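Local coordinates for protein 1,3,6,8-tetrahydroxynaphthalene synthase (Streptomyces coelicolor, PDB 1U0M) that condenses five malonyl-CoA units into a linear pentaketide and cyclises it to 1,3,6,8-tetrahydroxynaphthalene, a precursor of melanin and naphthoquinone metabolites, at residues 78-83 and 113-118; 173-178 and 196-201. One frame throughout, in Å; residues are numbered along the deposited sequence.

Contact 1: 78-83 and 113-118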
ATOM      1  N   LYS A  78       6.104  14.564  10.620  1.00 32.93           N
ATOM      2  CA  LYS A  78       7.364  15.171  10.198  1.00 34.80           C
ATOM      3  C   LYS A  78       8.470  14.359  10.882  1.00 33.17           C
ATOM      4  O   LYS A  78       9.457  13.979  10.256  1.00 33.20           O
ATOM      5  CB  LYS A  78       7.452  16.636  10.646  1.00 36.57           C
ATOM      6  CG  LYS A  78       7.436  17.656   9.508  1.00 41.59           C
ATOM      7  CD  LYS A  78       6.027  17.941   9.039  1.00 42.76           C
ATOM      8  CE  LYS A  78       5.391  19.032   9.874  1.00 46.70           C
ATOM      9  NZ  LYS A  78       5.932  20.385   9.550  1.00 48.32           N
ATOM     10  N   VAL A  79       8.300  14.078  12.173  1.00 31.41           N
ATOM     11  CA  VAL A  79       9.300  13.284  12.882  1.00 29.37           C
ATOM     12  C   VAL A  79       9.453  11.925  12.201  1.00 30.07           C
ATOM     13  O   VAL A  79      10.564  11.404  12.077  1.00 29.59           O
ATOM     14  CB  VAL A  79       8.907  13.037  14.326  1.00 26.83           C
ATOM     15  CG1 VAL A  79       9.974  12.197  15.008  1.00 23.71           C
ATOM     16  CG2 VAL A  79       8.694  14.360  15.031  1.00 27.29           C
ATOM     17  N   TYR A  80       8.329  11.367  11.749  1.00 30.36           N
ATOM     18  CA  TYR A  80       8.330  10.077  11.084  1.00 29.42           C
ATOM     19  C   TYR A  80       9.258  10.057   9.883  1.00 29.74           C
ATOM     20  O   TYR A  80      10.124   9.195   9.811  1.00 30.09           O
ATOM     21  CB  TYR A  80       6.896   9.673  10.686  1.00 30.90           C
ATOM     22  CG  TYR A  80       6.810   8.444   9.793  1.00 34.71           C
ATOM     23  CD1 TYR A  80       6.664   8.571   8.411  1.00 36.89           C
ATOM     24  CD2 TYR A  80       6.950   7.159  10.320  1.00 37.74           C
ATOM     25  CE1 TYR A  80       6.666   7.454   7.577  1.00 41.09           C
ATOM     26  CE2 TYR A  80       6.958   6.034   9.494  1.00 39.41           C
ATOM     27  CZ  TYR A  80       6.817   6.189   8.122  1.00 41.99           C
ATOM     28  OH  TYR A  80       6.837   5.081   7.294  1.00 45.11           O
ATOM     29  N   GLU A  81       9.117  11.001   8.948  1.00 32.08           N
ATOM     30  CA  GLU A  81       9.994  10.981   7.777  1.00 33.14           C
ATOM     31  C   GLU A  81      11.442  11.325   8.072  1.00 32.97           C
ATOM     32  O   GLU A  81      12.344  10.759   7.464  1.00 31.91           O
ATOM     33  CB  GLU A  81       9.467  11.870   6.633  1.00 38.21           C
ATOM     34  CG  GLU A  81       9.306  13.340   6.917  1.00 40.81           C
ATOM     35  CD  GLU A  81       9.151  14.163   5.634  1.00 46.66           C
ATOM     36  OE1 GLU A  81       8.726  15.342   5.719  1.00 49.12           O
ATOM     37  OE2 GLU A  81       9.465  13.641   4.542  1.00 45.01           O
ATOM     38  N   ARG A  82      11.681  12.239   9.005  1.00 32.02           N
ATOM     39  CA  ARG A  82      13.059  12.583   9.349  1.00 32.98           C
ATOM     40  C   ARG A  82      13.790  11.370   9.920  1.00 34.16           C
ATOM     41  O   ARG A  82      14.918  11.063   9.512  1.00 34.81           O
ATOM     42  CB  ARG A  82      13.105  13.695  10.395  1.00 31.71           C
ATOM     43  CG  ARG A  82      14.529  14.042  10.844  1.00 34.06           C
ATOM     44  CD  ARG A  82      14.525  14.867  12.133  1.00 36.08           C
ATOM     45  NE  ARG A  82      14.185  14.077  13.317  1.00 35.61           N
ATOM     46  CZ  ARG A  82      13.483  14.540  14.346  1.00 36.60           C
ATOM     47  NH1 ARG A  82      13.040  15.790  14.330  1.00 35.73           N
ATOM     48  NH2 ARG A  82      13.239  13.762  15.403  1.00 36.05           N
ATOM     49  N   GLU A  83      13.140  10.685  10.868  1.00 32.49           N
ATOM     50  CA  GLU A  83      13.735   9.521  11.518  1.00 32.32           C
ATOM     51  C   GLU A  83      13.929   8.343  10.580  1.00 31.62           C
ATOM     52  O   GLU A  83      14.835   7.539  10.772  1.00 33.41           O
ATOM     53  CB  GLU A  83      12.889   9.071  12.717  1.00 31.59           C
ATOM     54  CG  GLU A  83      12.828  10.054  13.891  1.00 34.13           C
ATOM     55  CD  GLU A  83      14.191  10.329  14.508  1.00 35.55           C
ATOM     56  OE1 GLU A  83      15.061   9.431  14.480  1.00 38.84           O
ATOM     57  OE2 GLU A  83      14.389  11.439  15.039  1.00 33.97           O
ATOM     58  N   SER A 113       4.912  -0.010   6.262  1.00 37.19           N
ATOM     59  CA  SER A 113       4.832   0.828   7.446  1.00 35.49           C
ATOM     60  C   SER A 113       3.408   1.308   7.641  1.00 32.83           C
ATOM     61  O   SER A 113       2.755   1.725   6.688  1.00 35.20           O
ATOM     62  CB  SER A 113       5.744   2.038   7.300  1.00 35.15           C
ATOM     63  OG  SER A 113       5.461   2.979   8.320  1.00 37.94           O
ATOM     64  N   CYS A 114       2.923   1.251   8.872  1.00 31.62           N
ATOM     65  CA  CYS A 114       1.566   1.706   9.164  1.00 31.79           C
ATOM     66  C   CYS A 114       1.602   2.752  10.262  1.00 30.66           C
ATOM     67  O   CYS A 114       0.566   3.196  10.754  1.00 32.35           O
ATOM     68  CB  CYS A 114       0.696   0.529   9.605  1.00 28.18           C
ATOM     69  SG  CYS A 114       1.201  -0.236  11.145  1.00 33.03           S
ATOM     70  N   THR A 115       2.808   3.169  10.627  1.00 31.29           N
ATOM     71  CA  THR A 115       2.986   4.133  11.706  1.00 33.26           C
ATOM     72  C   THR A 115       3.120   5.586  11.296  1.00 33.23           C
ATOM     73  O   THR A 115       3.355   6.455  12.121  1.00 34.86           O
ATOM     74  CB  THR A 115       4.182   3.737  12.534  1.00 31.62           C
ATOM     75  OG1 THR A 115       5.227   3.317  11.653  1.00 35.38           O
ATOM     76  CG2 THR A 115       3.802   2.588  13.473  1.00 33.59           C
ATOM     77  N   GLY A 116       2.956   5.845  10.015  1.00 33.19           N
ATOM     78  CA  GLY A 116       3.044   7.197   9.532  1.00 34.40           C
ATOM     79  C   GLY A 116       2.570   7.165   8.105  1.00 35.07           C
ATOM     80  O   GLY A 116       2.389   6.097   7.528  1.00 38.56           O
ATOM     81  N   PHE A 117       2.374   8.328   7.515  1.00 35.19           N
ATOM     82  CA  PHE A 117       1.919   8.346   6.155  1.00 32.59           C
ATOM     83  C   PHE A 117       2.573   9.389   5.291  1.00 31.12           C
ATOM     84  O   PHE A 117       2.602  10.568   5.625  1.00 32.69           O
ATOM     85  CB  PHE A 117       0.405   8.521   6.108  1.00 31.74           C
ATOM     86  CG  PHE A 117      -0.152   8.414   4.740  1.00 29.01           C
ATOM     87  CD1 PHE A 117      -0.292   9.541   3.943  1.00 29.81           C
ATOM     88  CD2 PHE A 117      -0.486   7.164   4.213  1.00 29.80           C
ATOM     89  CE1 PHE A 117      -0.757   9.427   2.644  1.00 29.81           C
ATOM     90  CE2 PHE A 117      -0.953   7.043   2.908  1.00 25.68           C
ATOM     91  CZ  PHE A 117      -1.090   8.167   2.127  1.00 28.67           C
ATOM     92  N   MET A 118       3.107   8.942   4.167  1.00 32.32           N
ATOM     93  CA  MET A 118       3.718   9.860   3.237  1.00 33.31           C
ATOM     94  C   MET A 118       3.527   9.411   1.789  1.00 34.26           C
ATOM     95  O   MET A 118       3.518   8.214   1.477  1.00 32.27           O
ATOM     96  CB  MET A 118       5.205  10.079   3.582  1.00 35.88           C
ATOM     97  CG  MET A 118       6.020   8.846   3.949  1.00 38.95           C
ATOM     98  SD  MET A 118       7.736   9.235   4.538  1.00 41.03           S
ATOM     99  CE  MET A 118       8.401  10.080   3.069  1.00 36.14           C
TER
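In the N-terminal half of this thiolase fold, helix 73-99 packs on the loop that leaves strand 108-112, and Y80 is the side chain that makes most of the join. Its CG stands anti to the backbone N (chi1 171°), which carries the ring off the helix and across the loop backbone at G116.

The polar part is a single bond between tips. Y80 OH and S113 OG lie 2.7 Å apart in a hydrogen bond that either hydroxyl could donate, and S113 OG also lies within weak hydrogen-bonding range of C173 O. The serine oxygen, anti to its own backbone N, is thereby held at the far end of the ring.

Packing on the ring is of the CH-pi kind. G116 CA sits 3.8 Å from the ring centroid and almost exactly on the ring normal, so one face of the phenol rests on the glycine. A CB at this position would come within 2.5 Å of Y80 CG, a clash, and the close face-on approach therefore depends on the missing side chain. An alanine in place of Y80 would remove both the ring and its hydroxyl, and would probably loosen the loop's hold on the helix while leaving S113 OG without this partner. T115 crosses the ring at about a right angle, but its hydroxyl turns to E174 for its main bond.

Sulfur completes the contact. M118 SD approaches the ring obliquely in a Met-aromatic contact, 3.7 Å from Y80 CE1, while M118 CG meets the ring edge in plane. A bend at chi3 (-60°) then turns the chain end toward the next helix residue, where M118 CE comes to 4.1 Å from E81 CB.

Contact 2: 173-178 and 196-201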
ATOM      1  N   CYS A 173       9.554  -0.436   8.334  1.00 37.75           N
ATOM      2  CA  CYS A 173       9.889   0.715   9.163  1.00 37.99           C
ATOM      3  C   CYS A 173       8.703   1.016  10.064  1.00 35.26           C
ATOM      4  O   CYS A 173       7.649   1.419   9.587  1.00 35.25           O
ATOM      5  CB  CYS A 173      10.202   1.923   8.277  1.00 37.52           C
ATOM      6  SG  CYS A 173      10.867   3.333   9.161  1.00 41.05           S
ATOM      7  N   GLU A 174       8.873   0.827  11.365  1.00 33.90           N
ATOM      8  CA  GLU A 174       7.777   1.056  12.291  1.00 32.91           C
ATOM      9  C   GLU A 174       8.140   1.887  13.520  1.00 32.79           C
ATOM     10  O   GLU A 174       8.942   1.473  14.361  1.00 33.50           O
ATOM     11  CB  GLU A 174       7.191  -0.298  12.715  1.00 34.35           C
ATOM     12  CG  GLU A 174       6.760  -1.178  11.536  1.00 33.00           C
ATOM     13  CD  GLU A 174       5.457  -0.711  10.878  1.00 37.88           C
ATOM     14  OE1 GLU A 174       5.098   0.475  11.052  1.00 35.25           O
ATOM     15  OE2 GLU A 174       4.795  -1.526  10.184  1.00 34.20           O
ATOM     16  N   PHE A 175       7.532   3.067  13.614  1.00 32.52           N
ATOM     17  CA  PHE A 175       7.747   3.979  14.734  1.00 30.16           C
ATOM     18  C   PHE A 175       6.412   4.072  15.472  1.00 29.29           C
ATOM     19  O   PHE A 175       5.744   5.123  15.456  1.00 25.80           O
ATOM     20  CB  PHE A 175       8.144   5.362  14.202  1.00 31.47           C
ATOM     21  CG  PHE A 175       9.425   5.378  13.404  1.00 31.53           C
ATOM     22  CD1 PHE A 175       9.570   6.250  12.324  1.00 33.61           C
ATOM     23  CD2 PHE A 175      10.497   4.556  13.750  1.00 35.37           C
ATOM     24  CE1 PHE A 175      10.764   6.308  11.596  1.00 34.91           C
ATOM     25  CE2 PHE A 175      11.702   4.604  13.028  1.00 36.37           C
ATOM     26  CZ  PHE A 175      11.833   5.484  11.951  1.00 34.15           C
ATOM     27  N   CYS A 176       6.039   2.988  16.149  1.00 26.60           N
ATOM     28  CA  CYS A 176       4.743   2.929  16.833  1.00 26.16           C
ATOM     29  C   CYS A 176       4.567   4.007  17.891  1.00 24.96           C
ATOM     30  O   CYS A 176       3.452   4.406  18.183  1.00 22.62           O
ATOM     31  CB  CYS A 176       4.510   1.537  17.453  1.00 27.93           C
ATOM     32  SG  CYS A 176       4.573   0.147  16.271  1.00 28.96           S
ATOM     33  N   SER A 177       5.670   4.469  18.464  1.00 23.41           N
ATOM     34  CA  SER A 177       5.615   5.505  19.474  1.00 25.79           C
ATOM     35  C   SER A 177       5.004   6.776  18.913  1.00 27.61           C
ATOM     36  O   SER A 177       4.497   7.600  19.660  1.00 31.80           O
ATOM     37  CB  SER A 177       7.017   5.813  19.989  1.00 25.48           C
ATOM     38  OG  SER A 177       7.827   6.323  18.950  1.00 26.58           O
ATOM     39  N   LEU A 178       5.065   6.944  17.596  1.00 28.32           N
ATOM     40  CA  LEU A 178       4.508   8.137  16.961  1.00 27.69           C
ATOM     41  C   LEU A 178       2.998   8.046  16.772  1.00 28.27           C
ATOM     42  O   LEU A 178       2.387   8.895  16.137  1.00 28.52           O
ATOM     43  CB  LEU A 178       5.198   8.397  15.619  1.00 28.20           C
ATOM     44  CG  LEU A 178       6.645   8.902  15.757  1.00 28.40           C
ATOM     45  CD1 LEU A 178       6.659  10.162  16.628  1.00 30.93           C
ATOM     46  CD2 LEU A 178       7.523   7.843  16.407  1.00 37.79           C
ATOM     47  N   PHE A 196       3.747  -1.850  22.199  1.00 29.29           N
ATOM     48  CA  PHE A 196       4.403  -1.506  20.939  1.00 28.48           C
ATOM     49  C   PHE A 196       5.671  -0.694  21.063  1.00 28.68           C
ATOM     50  O   PHE A 196       5.785   0.147  21.945  1.00 30.71           O
ATOM     51  CB  PHE A 196       3.440  -0.772  20.018  1.00 26.01           C
ATOM     52  CG  PHE A 196       2.268  -1.593  19.596  1.00 26.84           C
ATOM     53  CD1 PHE A 196       1.155  -1.712  20.424  1.00 26.93           C
ATOM     54  CD2 PHE A 196       2.287  -2.279  18.390  1.00 25.17           C
ATOM     55  CE1 PHE A 196       0.077  -2.508  20.058  1.00 28.42           C
ATOM     56  CE2 PHE A 196       1.211  -3.085  18.012  1.00 27.21           C
ATOM     57  CZ  PHE A 196       0.103  -3.203  18.847  1.00 25.16           C
ATOM     58  N   GLY A 197       6.613  -0.954  20.157  1.00 29.43           N
ATOM     59  CA  GLY A 197       7.886  -0.242  20.144  1.00 31.19           C
ATOM     60  C   GLY A 197       8.271   0.194  18.736  1.00 32.00           C
ATOM     61  O   GLY A 197       7.496   0.025  17.782  1.00 30.78           O
ATOM     62  N   ASP A 198       9.457   0.783  18.601  1.00 31.82           N
ATOM     63  CA  ASP A 198       9.932   1.221  17.292  1.00 29.53           C
ATOM     64  C   ASP A 198      11.080   0.315  16.802  1.00 30.96           C
ATOM     65  O   ASP A 198      11.963  -0.062  17.570  1.00 28.88           O
ATOM     66  CB  ASP A 198      10.413   2.672  17.338  1.00 27.75           C
ATOM     67  CG  ASP A 198       9.354   3.640  17.861  1.00 24.87           C
ATOM     68  OD1 ASP A 198       8.141   3.332  17.852  1.00 28.04           O
ATOM     69  OD2 ASP A 198       9.753   4.732  18.273  1.00 24.15           O
ATOM     70  N   GLY A 199      11.053  -0.033  15.521  1.00 32.91           N
ATOM     71  CA  GLY A 199      12.085  -0.896  14.958  1.00 32.41           C
ATOM     72  C   GLY A 199      12.087  -0.855  13.441  1.00 33.76           C
ATOM     73  O   GLY A 199      11.070  -0.553  12.817  1.00 32.69           O
ATOM     74  N   ILE A 200      13.236  -1.160  12.846  1.00 35.59           N
ATOM     75  CA  ILE A 200      13.385  -1.158  11.395  1.00 38.07           C
ATOM     76  C   ILE A 200      14.039  -2.456  10.904  1.00 38.59           C
ATOM     77  O   ILE A 200      15.074  -2.873  11.411  1.00 38.29           O
ATOM     78  CB  ILE A 200      14.248   0.031  10.933  1.00 37.19           C
ATOM     79  CG1 ILE A 200      13.611   1.341  11.391  1.00 36.97           C
ATOM     80  CG2 ILE A 200      14.395   0.008   9.405  1.00 39.22           C
ATOM     81  CD1 ILE A 200      14.472   2.552  11.187  1.00 34.06           C
ATOM     82  N   ALA A 201      13.428  -3.087   9.912  1.00 40.53           N
ATOM     83  CA  ALA A 201      13.966  -4.324   9.363  1.00 43.54           C
ATOM     84  C   ALA A 201      14.040  -4.261   7.846  1.00 44.83           C
ATOM     85  O   ALA A 201      13.180  -3.660   7.194  1.00 43.86           O
ATOM     86  CB  ALA A 201      13.106  -5.499   9.792  1.00 43.60           C
TER
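Strands 173-175 and 198-201 run antiparallel at 175° and are joined through the hydrogen-bonded pair E174 and G199, where G199 N donates to E174 O at 2.8 Å and E174 N donates back to G199 O. C173 and I200 form the non-hydrogen-bonded pair beside it.

D198 carries the polar side of the contact. Its CG lies anti to its own carbonyl carbon, and the carboxylate reaches past F175 to the start of the 3-10 segment 176-178, taking two hydrogen bonds from the same serine. S177 N points almost straight at D198 OD1, at 2.8 Å with an angle of 175°, and S177 OG donates to D198 OD2 at 2.6 Å. Both oxygens use their syn lone pairs, so the serine spans the fork of the carboxylate; V61 N adds a further bond to D198 OD2. Held at both oxygens, the buried carboxylate is likely to stay ionised and fixed in rotation.

On the same face of the sheet, F175 crosses D198 at about a right angle, with D198 CB at the ring edge. F175 CE2 meets I200 CD1 obliquely at 3.9 Å, and I200 CG1 also lies 4.1 Å from C173 SG. Helix 73-99 covers this apolar group through V88, A84 and R87.

Where the strands part, C176 CB packs on F196 CB at 3.6 Å, and C176 SG stands obliquely to the F196 ring in a sulfur-aromatic contact. The F196 side chain comes within about 4 Å of that of C146, the probable nucleophile. The run from F196 to G199 matches the Phe-Gly-Asp-Gly motif of chalcone synthases, whose phenylalanine guards the entrance to the active-site cavity.

Along the chain the two contacts follow in series. Contact 1 closes a loop of 29 residues that runs from helix 73-99 through strand 108-112; contact 2 opens afterwards and closes a shorter one of 17 residues, containing helix 187-195. Neither encloses nor crosses the other, yet they meet in space, their centres 10 Å apart. T115 OG1 probably hydrogen-bonds to both E174 OE1 and F175 N, at 2.9 and 3.0 Å, and the Y80 ring packs on that of F175. Strand 167-175, part of contact 2, thus receives the loop of contact 1 and lies between strands 108-112 and 198-206 of the central sheet, so that helix, loop and sheet are tied together near the active site.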